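Local coordinates for protein acetyl-CoA C-acetyltransferase (Syntrophomonas wolfei subsp. wolfei, PDB 7N7Z) that probably catalyses the condensation of two acetyl-CoA molecules to acetoacetyl-CoA and CoA, and the reverse thiolysis, as thiolases do, at residues B[6-11]-B[260-265]; B[52-57]-B[109-114]; B[188-193]-B[221-226]. All blocks are in the same frame, centred on the assembly; numbering follows the deposited sequence.

Contact 1: residues B[6-11]-B[260-265]; sequences NEVVVV and AVFMSK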
# COMPACT_ATOMS: atom_id res chain seq x y z
N ASN B 6 50.25 -3.07 1.43
CA ASN B 6 50.46 -1.93 2.31
C ASN B 6 49.89 -2.20 3.70
O ASN B 6 48.99 -3.03 3.89
CB ASN B 6 49.81 -0.68 1.74
CG ASN B 6 50.39 -0.27 0.40
OD1 ASN B 6 49.69 -0.27 -0.61
ND2 ASN B 6 51.66 0.10 0.40
N GLU B 7 50.42 -1.47 4.68
CA GLU B 7 49.83 -1.40 6.01
C GLU B 7 48.75 -0.32 6.01
O GLU B 7 48.93 0.74 5.41
CB GLU B 7 50.88 -1.09 7.07
CG GLU B 7 51.61 -2.32 7.60
CD GLU B 7 52.85 -1.96 8.40
OE1 GLU B 7 53.00 -2.48 9.52
OE2 GLU B 7 53.66 -1.16 7.90
N VAL B 8 47.64 -0.59 6.69
CA VAL B 8 46.50 0.31 6.72
C VAL B 8 46.32 0.83 8.14
O VAL B 8 46.51 0.10 9.11
CB VAL B 8 45.21 -0.40 6.23
CG1 VAL B 8 44.06 0.59 6.19
CG2 VAL B 8 45.45 -1.03 4.86
N VAL B 9 45.95 2.11 8.24
CA VAL B 9 45.72 2.77 9.52
C VAL B 9 44.40 3.51 9.46
O VAL B 9 43.87 3.81 8.39
CB VAL B 9 46.86 3.74 9.89
CG1 VAL B 9 48.17 2.99 10.07
CG2 VAL B 9 47.01 4.83 8.84
N VAL B 10 43.86 3.80 10.65
CA VAL B 10 42.65 4.61 10.80
C VAL B 10 43.08 5.98 11.31
O VAL B 10 43.85 6.08 12.27
CB VAL B 10 41.65 3.96 11.76
CG1 VAL B 10 40.32 4.70 11.72
CG2 VAL B 10 41.46 2.49 11.42
N VAL B 11 42.57 7.03 10.67
CA VAL B 11 42.97 8.39 11.00
C VAL B 11 41.83 9.19 11.64
O VAL B 11 42.12 10.15 12.37
CB VAL B 11 43.50 9.13 9.76
CG1 VAL B 11 43.99 10.52 10.12
CG2 VAL B 11 44.63 8.33 9.13
N ALA B 260 34.48 6.24 9.38
CA ALA B 260 35.91 6.14 9.65
C ALA B 260 36.68 6.45 8.38
O ALA B 260 36.23 6.15 7.27
CB ALA B 260 36.28 4.75 10.18
N VAL B 261 37.85 7.06 8.55
CA VAL B 261 38.76 7.37 7.46
C VAL B 261 39.97 6.45 7.58
O VAL B 261 40.70 6.51 8.57
CB VAL B 261 39.19 8.85 7.48
CG1 VAL B 261 40.17 9.13 6.35
CG2 VAL B 261 37.97 9.75 7.37
N PHE B 262 40.17 5.60 6.57
CA PHE B 262 41.28 4.67 6.54
C PHE B 262 42.33 5.16 5.55
O PHE B 262 42.02 5.87 4.59
CB PHE B 262 40.80 3.27 6.16
CG PHE B 262 39.83 2.68 7.14
CD1 PHE B 262 38.47 2.90 7.01
CD2 PHE B 262 40.28 1.90 8.20
CE1 PHE B 262 37.58 2.37 7.92
CE2 PHE B 262 39.39 1.36 9.11
CZ PHE B 262 38.03 1.60 8.97
N MET B 263 43.58 4.77 5.79
CA MET B 263 44.68 5.22 4.97
C MET B 263 45.81 4.20 5.00
O MET B 263 46.00 3.49 5.98
CB MET B 263 45.23 6.57 5.46
CG MET B 263 44.41 7.76 5.05
SD MET B 263 45.16 9.31 5.57
CE MET B 263 43.70 10.28 5.93
N SER B 264 46.56 4.16 3.90
CA SER B 264 47.85 3.48 3.93
C SER B 264 48.78 4.22 4.89
O SER B 264 48.75 5.45 4.99
CB SER B 264 48.46 3.44 2.53
OG SER B 264 48.88 4.73 2.12
N LYS B 265 49.59 3.45 5.62
CA LYS B 265 50.53 4.05 6.56
C LYS B 265 51.35 5.14 5.90
O LYS B 265 51.61 6.19 6.50
CB LYS B 265 51.44 2.97 7.14
CG LYS B 265 51.96 3.25 8.55
CD LYS B 265 52.93 2.16 8.99
CE LYS B 265 53.59 2.48 10.32
NZ LYS B 265 52.73 2.08 11.48

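Contact 2: residues B[52-57]-B[109-114]; sequences IDEIVG and GKTDIS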
# COMPACT_ATOMS: atom_id res chain seq x y z
N ILE B 52 39.88 12.08 -0.97
CA ILE B 52 39.47 10.74 -0.58
C ILE B 52 39.14 9.94 -1.84
O ILE B 52 38.43 10.43 -2.73
CB ILE B 52 38.28 10.80 0.39
CG1 ILE B 52 38.73 11.43 1.71
CG2 ILE B 52 37.71 9.40 0.62
CD1 ILE B 52 37.61 11.65 2.72
N ASP B 53 39.64 8.71 -1.90
CA ASP B 53 39.58 7.95 -3.15
C ASP B 53 38.24 7.26 -3.35
O ASP B 53 37.85 7.00 -4.50
CB ASP B 53 40.70 6.91 -3.18
CG ASP B 53 42.07 7.54 -3.31
OD1 ASP B 53 42.23 8.43 -4.17
OD2 ASP B 53 42.99 7.14 -2.56
N GLU B 54 37.53 6.93 -2.28
CA GLU B 54 36.28 6.19 -2.41
C GLU B 54 35.49 6.32 -1.12
O GLU B 54 35.98 6.82 -0.10
CB GLU B 54 36.55 4.71 -2.72
CG GLU B 54 37.14 3.93 -1.54
CD GLU B 54 37.27 2.44 -1.83
OE1 GLU B 54 36.57 1.94 -2.73
OE2 GLU B 54 38.06 1.77 -1.13
N ILE B 55 34.24 5.85 -1.18
CA ILE B 55 33.43 5.61 0.01
C ILE B 55 32.88 4.19 -0.10
O ILE B 55 32.34 3.81 -1.14
CB ILE B 55 32.28 6.62 0.16
CG1 ILE B 55 31.49 6.33 1.44
CG2 ILE B 55 31.37 6.59 -1.06
CD1 ILE B 55 30.38 7.32 1.71
N VAL B 56 33.05 3.41 0.96
CA VAL B 56 32.43 2.10 1.09
C VAL B 56 31.35 2.23 2.15
O VAL B 56 31.65 2.34 3.35
CB VAL B 56 33.45 1.01 1.45
CG1 VAL B 56 32.80 -0.36 1.40
CG2 VAL B 56 34.64 1.07 0.51
N GLY B 57 30.09 2.23 1.72
CA GLY B 57 28.97 2.47 2.60
C GLY B 57 28.34 1.16 3.05
O GLY B 57 28.04 0.29 2.24
N GLY B 109 46.98 -1.22 -3.02
CA GLY B 109 47.32 -0.02 -3.75
C GLY B 109 46.22 0.55 -4.62
O GLY B 109 46.47 1.53 -5.34
N LYS B 110 45.02 -0.03 -4.58
CA LYS B 110 43.93 0.48 -5.41
C LYS B 110 43.46 1.85 -4.93
O LYS B 110 42.98 2.65 -5.73
CB LYS B 110 42.76 -0.51 -5.40
CG LYS B 110 43.13 -1.90 -5.90
CD LYS B 110 43.12 -1.98 -7.42
CE LYS B 110 42.83 -3.40 -7.90
NZ LYS B 110 41.51 -3.91 -7.43
N THR B 111 43.59 2.12 -3.63
CA THR B 111 43.26 3.43 -3.08
C THR B 111 44.26 3.76 -1.98
O THR B 111 44.86 2.87 -1.37
CB THR B 111 41.84 3.48 -2.52
OG1 THR B 111 41.71 2.52 -1.46
CG2 THR B 111 40.81 3.18 -3.60
N ASP B 112 44.43 5.06 -1.74
CA ASP B 112 45.26 5.54 -0.64
C ASP B 112 44.45 5.99 0.56
O ASP B 112 44.89 5.82 1.70
CB ASP B 112 46.15 6.70 -1.12
CG ASP B 112 47.00 6.32 -2.31
OD1 ASP B 112 47.36 5.13 -2.43
OD2 ASP B 112 47.32 7.21 -3.13
N ILE B 113 43.27 6.56 0.33
CA ILE B 113 42.38 7.03 1.38
C ILE B 113 40.98 6.55 1.06
O ILE B 113 40.47 6.78 -0.04
CB ILE B 113 42.40 8.57 1.51
CG1 ILE B 113 43.84 9.09 1.45
CG2 ILE B 113 41.71 9.00 2.80
CD1 ILE B 113 43.95 10.60 1.51
N SER B 114 40.34 5.87 2.02
CA SER B 114 39.01 5.33 1.84
C SER B 114 38.12 5.75 3.00
O SER B 114 38.52 5.63 4.17
CB SER B 114 39.04 3.80 1.74
OG SER B 114 39.58 3.37 0.50

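Contact 3: residues B[188-193]-B[221-226]; sequences QNAVKA and EHPIRG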
# COMPACT_ATOMS: atom_id res chain seq x y z
N GLN B 188 23.17 -1.56 33.08
CA GLN B 188 23.80 -0.77 34.13
C GLN B 188 25.12 -0.17 33.66
O GLN B 188 25.38 1.02 33.86
CB GLN B 188 24.01 -1.64 35.37
CG GLN B 188 22.72 -2.13 36.00
CD GLN B 188 22.92 -2.78 37.35
OE1 GLN B 188 23.67 -3.75 37.48
NE2 GLN B 188 22.25 -2.25 38.37
N ASN B 189 25.98 -0.99 33.03
CA ASN B 189 27.23 -0.46 32.50
C ASN B 189 26.96 0.63 31.47
O ASN B 189 27.63 1.67 31.47
CB ASN B 189 28.05 -1.59 31.88
CG ASN B 189 28.74 -2.45 32.92
OD1 ASN B 189 28.86 -2.06 34.08
ND2 ASN B 189 29.21 -3.62 32.51
N ALA B 190 26.00 0.40 30.57
CA ALA B 190 25.65 1.42 29.59
C ALA B 190 25.19 2.70 30.27
O ALA B 190 25.67 3.80 29.95
CB ALA B 190 24.57 0.89 28.65
N VAL B 191 24.26 2.58 31.23
CA VAL B 191 23.82 3.75 31.99
C VAL B 191 25.03 4.46 32.60
O VAL B 191 25.18 5.68 32.48
CB VAL B 191 22.82 3.33 33.07
CG1 VAL B 191 22.63 4.45 34.09
CG2 VAL B 191 21.49 2.95 32.44
N LYS B 192 25.91 3.69 33.25
CA LYS B 192 27.09 4.26 33.89
C LYS B 192 27.89 5.11 32.90
O LYS B 192 28.13 6.30 33.14
CB LYS B 192 27.95 3.14 34.46
CG LYS B 192 29.08 3.60 35.36
CD LYS B 192 29.68 2.43 36.14
CE LYS B 192 31.13 2.68 36.54
NZ LYS B 192 31.98 1.47 36.33
N ALA B 193 28.30 4.50 31.79
CA ALA B 193 29.17 5.20 30.84
C ALA B 193 28.46 6.37 30.17
O ALA B 193 29.10 7.39 29.88
CB ALA B 193 29.68 4.23 29.79
N GLU B 221 20.35 6.47 24.11
CA GLU B 221 19.07 6.52 24.81
C GLU B 221 18.38 5.16 24.93
O GLU B 221 17.21 5.12 25.34
CB GLU B 221 18.13 7.51 24.10
CG GLU B 221 18.09 7.35 22.59
CD GLU B 221 17.18 8.35 21.92
OE1 GLU B 221 17.19 9.53 22.33
OE2 GLU B 221 16.46 7.97 20.97
N HIS B 222 19.06 4.07 24.61
CA HIS B 222 18.43 2.76 24.72
C HIS B 222 18.45 2.17 26.14
O HIS B 222 17.47 1.51 26.52
CB HIS B 222 19.10 1.76 23.78
CG HIS B 222 18.47 0.40 23.81
ND1 HIS B 222 17.24 0.14 23.25
CD2 HIS B 222 18.90 -0.78 24.33
CE1 HIS B 222 16.93 -1.14 23.43
NE2 HIS B 222 17.93 -1.71 24.08
N PRO B 223 19.50 2.37 26.94
CA PRO B 223 19.60 1.60 28.18
C PRO B 223 18.44 1.86 29.12
O PRO B 223 17.90 2.97 29.19
CB PRO B 223 20.93 2.07 28.79
CG PRO B 223 21.21 3.37 28.17
CD PRO B 223 20.59 3.35 26.81
N ILE B 224 18.05 0.81 29.85
CA ILE B 224 16.92 0.87 30.77
C ILE B 224 17.43 1.35 32.12
O ILE B 224 18.29 0.71 32.74
CB ILE B 224 16.23 -0.49 30.90
CG1 ILE B 224 16.08 -1.16 29.53
CG2 ILE B 224 14.87 -0.33 31.56
CD1 ILE B 224 15.58 -2.60 29.60
N ARG B 225 16.90 2.48 32.59
CA ARG B 225 17.34 3.07 33.85
C ARG B 225 16.70 2.36 35.03
O ARG B 225 15.55 1.90 34.96
CB ARG B 225 17.00 4.56 33.89
CG ARG B 225 17.59 5.35 32.73
CD ARG B 225 19.00 5.83 33.05
NE ARG B 225 19.64 6.43 31.88
CZ ARG B 225 20.31 7.58 31.88
NH1 ARG B 225 20.44 8.30 32.98
NH2 ARG B 225 20.85 8.01 30.75
N GLY B 226 17.45 2.26 36.12
CA GLY B 226 16.94 1.64 37.32
C GLY B 226 16.73 0.15 37.22
O GLY B 226 15.97 -0.41 38.01

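Contact 1: residues B[6-11]-B[260-265]
The ring of F262 lies alongside V10, both side chains pointing the same way from a non-hydrogen-bonded residue pair of the two antiparallel strands. V10 CG2 approaches obliquely and sits a tight 3.3 Å from F262 CE2; V8 CG1 and V9 O also slant in on the ring, and T99 and C103 pack against it. The other flat group, the E7 carboxylate, runs beside the aliphatic chain of K265, with E7 OE2 3.6 Å from K265 CD, while OE1 is salt-bridged to K278.

V9 and M263 form the hydrogen-bonded pair, their side chains on the face away from F262. V9 N reaches M263 O at 2.6 Å, nearly along the C=O axis, and M263 N returns to V9 O at 2.8 Å in the carbonyl plane. Further along, V11 N meets V261 O at 2.9 Å, almost straight at 177°. M263 crosses V11 at about a right angle, its SD 3.7 Å from V11 CG2, and a bend at chi3 brings CE against CB and CG2 of the same valine. An alanine at M263 would remove CG, SD and CE and would probably loosen the packing against V11.

The pairing ends where S264 N-caps helix 265-270 and K265 N bonds to E7 O. Helix 94-107 covers the F262 face, helix 30-45 touches V11 and V261, and strands 113-121 and 277-285 flank the pair.

Contact 2: residues B[52-57]-B[109-114]
D53 OD2 takes two backbone N-H groups at once, from D112 N at 2.7 Å and from I113 N at 3.0 Å, both approaching from above the carboxylate plane. The aspartate's CG is anti to its carbonyl carbon (chi1 -69°), which carries the acid across to the turn leading into strand 113-121. Its own backbone joins in: D53 N gives a bond of 2.8 Å to I113 O, so main chain and side chain of one residue grip consecutive peptides. T111 closes over this arrangement, its CB 3.7 Å from D53 CB.

The second acid works through a hydroxyl. S114 OG donates to E54 OE2 at 2.7 Å, on the anti lone pair of that oxygen, and receives T111 OG1 at 3.0 Å. E54 CG occupies the crowded place between backbone N and carbonyl carbon (chi1 71°), from where the extended chain lies over S114. Beside the D53–I113 bond, I52 CG1 meets I113 CG2 at 4.0 Å, the two isoleucines crossing at about a right angle.

Further out, R82 is salt-bridged to D53 OD1, which would probably ease the repulsion between the D53 and D112 carboxylates, their OD2 atoms 4.4 Å apart. E54 OE1 pairs with R97 of the second subunit, and K110 reaches E100 and Q104 of that subunit, so the serine-bound glutamate also belongs to the subunit interface. Helix 94-107 packs against E54, V56 and T111; strand 84-89, this helix and strand 113-121 follow one another as a beta-alpha-beta crossover of the N-terminal thiolase domain, with strand 54-58 lying parallel between the two strands.

Contact 3: residues B[188-193]-B[221-226]
V191 overlaps the loop with both of its methyl groups, which lie against P223 and the bent chain of R225. CG2, anti to the carbonyl carbon of V191, does most of the work: it is 3.8 Å from P223 CB and 3.9 Å from R225 CD, and it also comes within 3.9 Å of I224 O. CG1, anti to the backbone N, reaches R225 CD at 4.0 Å and sits over one face of the guanidinium. The preceding residue adds a second support, A190 CB lying 3.8 Å from P223 CB, so the proline's CB rests between an alanine and a valine methyl.

R225 owes its place to a kink at chi2 (-87°), which turns the chain back toward the helix instead of letting it run straight outward. Its NH1 then forms a salt bridge with D195, further along helix 176-196, so the charged end is tied to the helix whose valine supports its flat group. The I224 side chain packs on A248, while its N makes a weak hydrogen bond to H187 ND1.

The loop lies between strand 215-217 and helix 229-232, and the P223 side chain is about 12 Å from that of H358, a predicted active-site base. Between 188-193 and 221-226 themselves there is no hydrogen bond: alkyl packing, with one valine methyl over the guanidinium face, joins them, so this part of the interface relies on fit of shape, and the polar ties run from R225 and, weakly, I224 to D195 and H187, which flank 188-193 on the same helix.

In the fold
Contacts 1 and 2 share the mixed sheet, their centres about 10 Å apart. Strand 254-264 links them: one edge pairs with strand 8-20, the other with strand 113-121, where F262 N to S114 O and S264 N to D112 O are probable hydrogen bonds. Along the chain, contact 1 spans the longest interval; contact 2 and then contact 3 both form within it. Contact 3 lies about 33 Å from contact 1 and about 36 Å from contact 2, centre to centre, and on the opposite side of the chain's centre from contact 2. The thiolase N-terminal region thus returns, in strand 254-264, to its first strand after passing through contacts 2 and 3, and later strands complete the sheet.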